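Local coordinates for GTP-binding protein (Thermus thermophilus, PDB 2DBY) that binds GDP, belongs to the OBG family of GTPases, and probably hydrolyses ATP and binds the 70S ribosome and its 50S subunit, at residues K14-N19 against V241-E246; L21-A26 against L249-G254; D330-V333 against G337-R340. All coordinates share one frame; numbering follows the deposited sequence.

Interaction 1: residues K14-N19 against V241-E246. With GDP (guanosine-5'-diphosphate), chain B.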
loop_
_atom_site.group_PDB
_atom_site.type_symbol
_atom_site.label_atom_id
_atom_site.label_comp_id
_atom_site.label_asym_id
_atom_site.label_seq_id
_atom_site.Cartn_x
_atom_site.Cartn_y
_atom_site.Cartn_z
ATOM N N LYS A 14 6.515 7.616 -16.106
ATOM C CA LYS A 14 5.252 7.381 -15.404
ATOM C C LYS A 14 4.077 6.961 -16.314
ATOM O O LYS A 14 3.330 6.049 -15.966
ATOM C CB LYS A 14 4.840 8.617 -14.577
ATOM C CG LYS A 14 3.723 8.338 -13.589
ATOM C CD LYS A 14 3.424 9.529 -12.686
ATOM C CE LYS A 14 2.806 10.653 -13.472
ATOM N NZ LYS A 14 1.787 11.351 -12.652
ATOM N N SER A 15 3.899 7.605 -17.472
ATOM C CA SER A 15 2.759 7.213 -18.300
ATOM C C SER A 15 2.963 5.800 -18.829
ATOM O O SER A 15 2.011 5.065 -18.995
ATOM C CB SER A 15 2.563 8.180 -19.470
ATOM O OG SER A 15 3.720 8.228 -20.264
ATOM N N THR A 16 4.218 5.425 -19.046
ATOM C CA THR A 16 4.543 4.088 -19.523
ATOM C C THR A 16 4.166 3.100 -18.430
ATOM O O THR A 16 3.527 2.084 -18.697
ATOM C CB THR A 16 6.034 3.975 -19.840
ATOM O OG1 THR A 16 6.343 4.865 -20.918
ATOM C CG2 THR A 16 6.397 2.536 -20.248
ATOM N N LEU A 17 4.532 3.420 -17.190
ATOM C CA LEU A 17 4.191 2.555 -16.071
ATOM C C LEU A 17 2.680 2.478 -15.986
ATOM O O LEU A 17 2.130 1.439 -15.662
ATOM C CB LEU A 17 4.753 3.098 -14.752
ATOM C CG LEU A 17 4.494 2.209 -13.530
ATOM C CD1 LEU A 17 5.133 0.813 -13.675
ATOM C CD2 LEU A 17 5.076 2.923 -12.305
ATOM N N PHE A 18 1.987 3.590 -16.234
ATOM C CA PHE A 18 0.537 3.473 -16.207
ATOM C C PHE A 18 -0.078 2.713 -17.374
ATOM O O PHE A 18 -1.216 2.254 -17.259
ATOM C CB PHE A 18 -0.133 4.815 -16.061
ATOM C CG PHE A 18 -0.367 5.158 -14.653
ATOM C CD1 PHE A 18 0.574 5.902 -13.945
ATOM C CD2 PHE A 18 -1.455 4.617 -13.982
ATOM C CE1 PHE A 18 0.442 6.103 -12.574
ATOM C CE2 PHE A 18 -1.603 4.802 -12.617
ATOM C CZ PHE A 18 -0.643 5.554 -11.905
ATOM N N ASN A 19 0.629 2.552 -18.485
ATOM C CA ASN A 19 0.045 1.722 -19.560
ATOM C C ASN A 19 -0.049 0.330 -18.947
ATOM O O ASN A 19 -1.045 -0.382 -19.098
ATOM C CB ASN A 19 0.950 1.607 -20.802
ATOM C CG ASN A 19 1.047 2.892 -21.584
ATOM O OD1 ASN A 19 0.109 3.681 -21.607
ATOM N ND2 ASN A 19 2.200 3.109 -22.239
ATOM N N VAL A 241 12.126 -0.961 -10.976
ATOM C CA VAL A 241 11.343 -1.519 -12.087
ATOM C C VAL A 241 11.791 -0.925 -13.417
ATOM O O VAL A 241 12.455 0.108 -13.470
ATOM C CB VAL A 241 9.836 -1.167 -11.954
ATOM C CG1 VAL A 241 9.342 -1.521 -10.559
ATOM C CG2 VAL A 241 9.604 0.319 -12.276
ATOM N N SER A 242 11.450 -1.605 -14.503
ATOM C CA SER A 242 11.661 -1.036 -15.831
ATOM C C SER A 242 10.216 -0.834 -16.321
ATOM O O SER A 242 9.524 -1.812 -16.633
ATOM C CB SER A 242 12.362 -2.020 -16.779
ATOM O OG SER A 242 12.230 -1.533 -18.098
ATOM N N ALA A 243 9.750 0.412 -16.375
ATOM C CA ALA A 243 8.386 0.706 -16.814
ATOM C C ALA A 243 8.153 0.160 -18.212
ATOM O O ALA A 243 7.095 -0.378 -18.515
ATOM C CB ALA A 243 8.144 2.230 -16.817
ATOM N N ARG A 244 9.129 0.338 -19.088
ATOM C CA ARG A 244 8.948 -0.169 -20.440
ATOM C C ARG A 244 8.749 -1.681 -20.449
ATOM O O ARG A 244 7.869 -2.203 -21.148
ATOM C CB ARG A 244 10.147 0.191 -21.316
ATOM C CG ARG A 244 10.002 -0.307 -22.738
ATOM C CD ARG A 244 11.051 0.277 -23.649
ATOM N NE ARG A 244 11.033 -0.387 -24.950
ATOM C CZ ARG A 244 11.858 -0.094 -25.948
ATOM N NH1 ARG A 244 12.769 0.860 -25.789
ATOM N NH2 ARG A 244 11.779 -0.761 -27.096
ATOM N N LEU A 245 9.562 -2.393 -19.690
ATOM C CA LEU A 245 9.430 -3.849 -19.633
ATOM C C LEU A 245 8.065 -4.233 -19.071
ATOM O O LEU A 245 7.413 -5.151 -19.560
ATOM C CB LEU A 245 10.518 -4.458 -18.751
ATOM C CG LEU A 245 10.436 -5.987 -18.596
ATOM C CD1 LEU A 245 10.649 -6.648 -19.956
ATOM C CD2 LEU A 245 11.527 -6.449 -17.621
ATOM N N GLU A 246 7.616 -3.534 -18.031
ATOM C CA GLU A 246 6.320 -3.873 -17.468
ATOM C C GLU A 246 5.199 -3.679 -18.475
ATOM O O GLU A 246 4.259 -4.480 -18.526
ATOM C CB GLU A 246 6.026 -3.029 -16.214
ATOM C CG GLU A 246 6.985 -3.340 -15.066
ATOM C CD GLU A 246 7.015 -4.821 -14.719
ATOM O OE1 GLU A 246 8.117 -5.407 -14.673
ATOM O OE2 GLU A 246 5.931 -5.399 -14.497
HETATM P PB GDP B . 6.242 10.581 -18.198
HETATM O O1B GDP B . 6.507 11.967 -18.769
HETATM O O2B GDP B . 6.794 10.449 -16.678
HETATM O O3B GDP B . 4.905 9.920 -18.527
HETATM O O3A GDP B . 7.313 9.660 -19.027
HETATM P PA GDP B . 7.063 8.610 -20.227
HETATM O O1A GDP B . 6.175 7.532 -19.777
HETATM O O2A GDP B . 6.410 9.363 -21.491
HETATM O "O5'" GDP B . 8.487 7.972 -20.644
HETATM C "C5'" GDP B . 9.345 9.005 -21.144
HETATM C "C4'" GDP B . 10.349 8.378 -22.144
HETATM O "O4'" GDP B . 11.197 7.339 -21.513
HETATM C "C3'" GDP B . 9.706 7.652 -23.319
HETATM O "O3'" GDP B . 10.042 7.778 -24.700
HETATM C "C2'" GDP B . 9.547 6.208 -22.775
HETATM O "O2'" GDP B . 9.559 5.331 -23.926
HETATM C "C1'" GDP B . 10.918 6.015 -22.144
HETATM N N9 GDP B . 10.931 4.984 -21.066
HETATM C C8 GDP B . 10.061 4.891 -19.996
HETATM N N7 GDP B . 10.371 3.872 -19.240
HETATM C C5 GDP B . 11.455 3.243 -19.769
HETATM C C6 GDP B . 12.236 2.099 -19.391
HETATM O O6 GDP B . 11.954 1.472 -18.396
HETATM N N1 GDP B . 13.308 1.727 -20.180
HETATM C C2 GDP B . 13.624 2.450 -21.316
HETATM N N2 GDP B . 14.693 2.064 -22.081
HETATM N N3 GDP B . 12.904 3.521 -21.681
HETATM C C4 GDP B . 11.828 3.946 -20.948
#
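Leu17 and Ala243 show how two helices that both bind a nucleotide can meet closely through small groups: the Ala243 methyl lies 3.8 Å from Leu17 N and 4.1 Å from Leu17 CB, both residues being buried. Thr16 lays its CG2 methyl, opposite the backbone N, against the Ala243 carbonyl and turns OG1 to the phosphates, where OG1 and the backbone N both bind O1A of GDP. Lys14 N reaches O2B of GDP at 2.9 Å and Ser15 N reaches O3B at 2.7 Å, with the P-loop amides of Asn11, Val12 and Gly13 also on GDP. At the base, Arg244 CB rests 3.4 Å from GDP C6, and O6 takes a nearly straight bond from Arg244 N (3.1 Å, 169°) and another from Ser242 OG, which also caps its helix by accepting from Leu245 N. Were Ser242 an alanine, O6 would probably lose one of its donors and Leu245 N its capping acceptor. The outer side is looser: beyond CB the extended Arg244 chain runs out, exposed, with NE paired to Glu248. Helix 14-25 follows strand 3-7, on whose Ile6 Lys14 and Phe18 pack, while helix 243-250 follows strand 237-241, which pairs with strand 204-209.

Interaction 2: residues L21-A26 against L249-G254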
loop_
_atom_site.group_PDB
_atom_site.type_symbol
_atom_site.label_atom_id
_atom_site.label_comp_id
_atom_site.label_asym_id
_atom_site.label_seq_id
_atom_site.Cartn_x
_atom_site.Cartn_y
_atom_site.Cartn_z
ATOM N N LEU A 21 -0.171 -0.532 -15.690
ATOM C CA LEU A 21 -1.134 -0.589 -14.621
ATOM C C LEU A 21 -2.560 -0.641 -15.167
ATOM O O LEU A 21 -3.394 -1.380 -14.647
ATOM C CB LEU A 21 -0.945 0.632 -13.708
ATOM C CG LEU A 21 0.322 0.553 -12.854
ATOM C CD1 LEU A 21 0.631 1.915 -12.217
ATOM C CD2 LEU A 21 0.117 -0.510 -11.767
ATOM N N THR A 22 -2.851 0.136 -16.210
ATOM C CA THR A 22 -4.223 0.099 -16.730
ATOM C C THR A 22 -4.512 -1.269 -17.359
ATOM O O THR A 22 -5.625 -1.778 -17.263
ATOM C CB THR A 22 -4.476 1.273 -17.693
ATOM O OG1 THR A 22 -4.330 2.497 -16.956
ATOM C CG2 THR A 22 -5.920 1.228 -18.263
ATOM N N ARG A 23 -3.521 -1.877 -17.991
ATOM C CA ARG A 23 -3.751 -3.219 -18.533
ATOM C C ARG A 23 -4.002 -4.210 -17.380
ATOM O O ARG A 23 -4.939 -5.027 -17.412
ATOM C CB ARG A 23 -2.536 -3.676 -19.363
ATOM C CG ARG A 23 -2.407 -2.946 -20.683
ATOM C CD ARG A 23 -1.107 -3.343 -21.372
ATOM N NE ARG A 23 -0.956 -2.800 -22.729
ATOM C CZ ARG A 23 -1.548 -3.327 -23.803
ATOM N NH1 ARG A 23 -2.346 -4.395 -23.675
ATOM N NH2 ARG A 23 -1.313 -2.815 -25.007
ATOM N N ALA A 24 -3.168 -4.148 -16.352
ATOM C CA ALA A 24 -3.326 -5.046 -15.214
ATOM C C ALA A 24 -4.696 -4.898 -14.545
ATOM O O ALA A 24 -5.308 -5.883 -14.109
ATOM C CB ALA A 24 -2.205 -4.797 -14.205
ATOM N N ASN A 25 -5.193 -3.668 -14.509
ATOM C CA ASN A 25 -6.477 -3.366 -13.879
ATOM C C ASN A 25 -7.620 -4.081 -14.617
ATOM O O ASN A 25 -8.620 -4.448 -14.008
ATOM C CB ASN A 25 -6.663 -1.852 -13.867
ATOM C CG ASN A 25 -7.978 -1.414 -13.238
ATOM O OD1 ASN A 25 -8.248 -1.693 -12.074
ATOM N ND2 ASN A 25 -8.788 -0.700 -14.014
ATOM N N ALA A 26 -7.447 -4.321 -15.921
ATOM C CA ALA A 26 -8.502 -4.993 -16.691
ATOM C C ALA A 26 -8.591 -6.483 -16.354
ATOM O O ALA A 26 -9.499 -7.176 -16.835
ATOM C CB ALA A 26 -8.259 -4.806 -18.193
ATOM N N LEU A 249 5.371 -6.692 -20.876
ATOM C CA LEU A 249 4.890 -7.916 -20.245
ATOM C C LEU A 249 3.369 -7.941 -20.013
ATOM O O LEU A 249 2.742 -9.002 -20.136
ATOM C CB LEU A 249 5.588 -8.146 -18.902
ATOM C CG LEU A 249 7.092 -8.438 -18.971
ATOM C CD1 LEU A 249 7.704 -8.292 -17.571
ATOM C CD2 LEU A 249 7.320 -9.865 -19.494
ATOM N N ALA A 250 2.793 -6.792 -19.682
ATOM C CA ALA A 250 1.360 -6.682 -19.398
ATOM C C ALA A 250 0.501 -6.975 -20.618
ATOM O O ALA A 250 -0.683 -7.238 -20.489
ATOM C CB ALA A 250 1.033 -5.285 -18.855
ATOM N N GLU A 251 1.091 -6.903 -21.800
ATOM C CA GLU A 251 0.354 -7.192 -23.034
ATOM C C GLU A 251 0.207 -8.702 -23.232
ATOM O O GLU A 251 -0.655 -9.168 -23.997
ATOM C CB GLU A 251 1.116 -6.586 -24.218
ATOM C CG GLU A 251 0.317 -6.452 -25.465
ATOM C CD GLU A 251 1.102 -5.804 -26.589
ATOM O OE1 GLU A 251 1.859 -4.846 -26.328
ATOM O OE2 GLU A 251 0.934 -6.252 -27.741
ATOM N N LEU A 252 1.056 -9.471 -22.567
ATOM C CA LEU A 252 1.028 -10.932 -22.696
ATOM C C LEU A 252 0.171 -11.623 -21.650
ATOM O O LEU A 252 -0.250 -11.024 -20.659
ATOM C CB LEU A 252 2.468 -11.481 -22.593
ATOM C CG LEU A 252 3.476 -10.914 -23.605
ATOM C CD1 LEU A 252 4.869 -11.456 -23.258
ATOM C CD2 LEU A 252 3.063 -11.286 -25.041
ATOM N N SER A 253 -0.104 -12.903 -21.874
ATOM C CA SER A 253 -0.852 -13.662 -20.881
ATOM C C SER A 253 0.088 -13.787 -19.681
ATOM O O SER A 253 1.310 -13.679 -19.823
ATOM C CB SER A 253 -1.189 -15.050 -21.414
ATOM O OG SER A 253 -0.008 -15.822 -21.536
ATOM N N GLY A 254 -0.465 -14.020 -18.498
ATOM C CA GLY A 254 0.386 -14.136 -17.321
ATOM C C GLY A 254 1.382 -15.283 -17.422
ATOM O O GLY A 254 2.525 -15.174 -16.952
HETATM O O HOH W 1 -2.977 -6.189 -21.535
#
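Helix 14-25, which starts in the P-loop, meets the C-terminal end of helix 243-250, which starts at the guanine base, and the residue after it at the surface, through Arg23, Ala250 and Glu251. The contact illustrates how a long arginine can bridge two segments with its aliphatic stem as much as with its charge. Arg23 CD touches the Ala250 methyl at 3.8 Å, and Arg23 CB is almost as near to it, at 3.9 Å. Beyond this apolar patch the Arg23 chain stays extended from CG to NE and brings the guanidinium alongside Glu251, the two side chains pointing the same way. Glu251 CG lies over one guanidinium face, 3.8 Å from Arg23 NH1, and the carboxylate plane is turned only 15° from that of the guanidinium. Lying side by side rather than end-on, the two groups attract mainly by charge: Arg23 NH2 and Glu251 OE1 form a long salt bridge of 4.0 Å, with the oxygen well out of the guanidinium plane and no N-H directed at it. A more directional link runs through a water at the guanidinium edge, which accepts from Arg23 NH1 at 2.9 Å and donates to Ala250 O at 2.7 Å. Leu21 and Ala24 pack on Leu271 of helix 270-281. The whole is a water-bridged, solvent-facing junction between the P-loop helix and the helix that follows the guanine-binding strand end in a P-loop GTPase fold.

Interaction 3: residues D330-V333 against G337-R340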
loop_
_atom_site.group_PDB
_atom_site.type_symbol
_atom_site.label_atom_id
_atom_site.label_comp_id
_atom_site.label_asym_id
_atom_site.label_seq_id
_atom_site.Cartn_x
_atom_site.Cartn_y
_atom_site.Cartn_z
ATOM N N ASP A 330 -1.239 -22.372 6.503
ATOM C CA ASP A 330 -0.311 -23.485 6.381
ATOM C C ASP A 330 -0.734 -24.681 7.224
ATOM O O ASP A 330 -0.474 -25.830 6.854
ATOM C CB ASP A 330 1.101 -23.057 6.772
ATOM C CG ASP A 330 1.146 -22.361 8.108
ATOM O OD1 ASP A 330 2.024 -22.688 8.933
ATOM O OD2 ASP A 330 0.311 -21.476 8.331
ATOM N N LYS A 331 -1.397 -24.408 8.343
ATOM C CA LYS A 331 -1.853 -25.485 9.216
ATOM C C LYS A 331 -3.121 -26.101 8.634
ATOM O O LYS A 331 -3.385 -27.293 8.825
ATOM C CB LYS A 331 -2.118 -24.957 10.636
ATOM C CG LYS A 331 -0.907 -24.363 11.332
ATOM C CD LYS A 331 0.280 -25.313 11.383
ATOM C CE LYS A 331 0.020 -26.543 12.262
ATOM N NZ LYS A 331 1.203 -27.466 12.280
ATOM N N LEU A 332 -3.930 -25.304 7.937
ATOM C CA LEU A 332 -5.126 -25.864 7.322
ATOM C C LEU A 332 -4.650 -26.787 6.189
ATOM O O LEU A 332 -5.196 -27.875 5.970
ATOM C CB LEU A 332 -6.029 -24.758 6.751
ATOM C CG LEU A 332 -7.376 -25.192 6.163
ATOM C CD1 LEU A 332 -8.156 -26.038 7.200
ATOM C CD2 LEU A 332 -8.186 -23.934 5.774
ATOM N N VAL A 333 -3.638 -26.340 5.453
ATOM C CA VAL A 333 -3.104 -27.149 4.357
ATOM C C VAL A 333 -2.451 -28.420 4.928
ATOM O O VAL A 333 -2.652 -29.519 4.402
ATOM C CB VAL A 333 -2.049 -26.359 3.540
ATOM C CG1 VAL A 333 -1.349 -27.270 2.520
ATOM C CG2 VAL A 333 -2.752 -25.199 2.790
ATOM N N GLY A 337 -7.782 -30.084 5.535
ATOM C CA GLY A 337 -9.164 -29.645 5.474
ATOM C C GLY A 337 -9.631 -29.139 6.824
ATOM O O GLY A 337 -8.890 -29.198 7.799
ATOM N N TRP A 338 -10.863 -28.638 6.876
ATOM C CA TRP A 338 -11.416 -28.107 8.110
ATOM C C TRP A 338 -11.725 -29.207 9.112
ATOM O O TRP A 338 -11.359 -29.101 10.281
ATOM C CB TRP A 338 -12.700 -27.335 7.838
ATOM C CG TRP A 338 -12.508 -25.979 7.239
ATOM C CD1 TRP A 338 -12.795 -25.600 5.963
ATOM C CD2 TRP A 338 -12.040 -24.808 7.915
ATOM N NE1 TRP A 338 -12.544 -24.255 5.801
ATOM C CE2 TRP A 338 -12.078 -23.745 6.984
ATOM C CE3 TRP A 338 -11.598 -24.553 9.216
ATOM C CZ2 TRP A 338 -11.692 -22.452 7.313
ATOM C CZ3 TRP A 338 -11.208 -23.254 9.546
ATOM C CH2 TRP A 338 -11.259 -22.222 8.592
ATOM N N ALA A 339 -12.399 -30.255 8.647
ATOM C CA ALA A 339 -12.761 -31.373 9.526
ATOM C C ALA A 339 -11.487 -31.986 10.111
ATOM O O ALA A 339 -11.411 -32.284 11.309
ATOM C CB ALA A 339 -13.538 -32.407 8.740
ATOM N N ARG A 340 -10.480 -32.166 9.257
ATOM C CA ARG A 340 -9.210 -32.722 9.695
ATOM C C ARG A 340 -8.435 -31.809 10.631
ATOM O O ARG A 340 -7.827 -32.277 11.583
ATOM C CB ARG A 340 -8.356 -33.094 8.480
ATOM C CG ARG A 340 -8.902 -34.290 7.730
ATOM C CD ARG A 340 -7.806 -35.301 7.470
ATOM N NE ARG A 340 -7.194 -35.110 6.164
ATOM C CZ ARG A 340 -6.056 -35.684 5.780
ATOM N NH1 ARG A 340 -5.397 -36.487 6.608
ATOM N NH2 ARG A 340 -5.581 -35.462 4.561
#
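Leu332 meets Gly337 and Trp338 chiefly through its two methyls, CD2 over the indole and CD1 mainly against the Gly337 carbonyl and the start of the next helix, an example of one branched side chain joining two short helices. Over the indole, CD2 of Leu332 stands 4.3 Å from the centroid of the six-membered ring of Trp338 and 20° off its normal, which makes this a CH-pi contact. It is displaced toward the rim, with CE2 and CZ2 of Trp338 as the nearest ring atoms at 4.1 Å. With CG swung opposite the backbone N (chi1 -176°), the fork is carried toward the next helix. The other methyl makes van der Waals contact with the backbone, Leu332 CD1 touching Gly337 O at 3.3 Å. Helices 329-335 and 338-343 follow strand 323-328 of a three-stranded antiparallel sheet, in the C-terminal part, which belongs to the ubiquitin-like clan and is consistent with the TGS domain of YchF/OLA1 proteins. Leu332 and Trp338 both pack on Ile327 of that strand and on Val361 of strand 360-365, with Phe57 of helix 48-57 also against both side chains. The polar contact between the segments is slight: Gly337 N gives a weak hydrogen bond to Leu332 O, 3.4 Å long and bent to 133°. At the N-cap position of the second helix, Gly337 takes backbone angles at which a beta carbon would be jammed against the preceding carbonyl oxygen, which by itself calls for glycine. The indole N-H is used elsewhere, NE1 of Trp338 bonding to Ala290 O.

How the interactions relate
Interactions 1 and 2 join the same pair of helices, 14-25 and 243-250, with centres about 11 Å apart, and their chemistry changes along that pair. Near the nucleotide, interaction 1 is partly buried: small apolar groups meet closely while the polar atoms turn to GDP. Interaction 2, farther along, is a surface contact in which an arginine stem on an alanine methyl, a water and a long charge pair join them. Interaction 3 lies in the C-terminal, ubiquitin-like part of the chain, its centre about 40 Å from that of interaction 1 and about 34 Å from that of interaction 2. It is buried and local, linking successive helices through an aliphatic-aromatic contact, whereas the other two each bring together segments more than 220 residues apart.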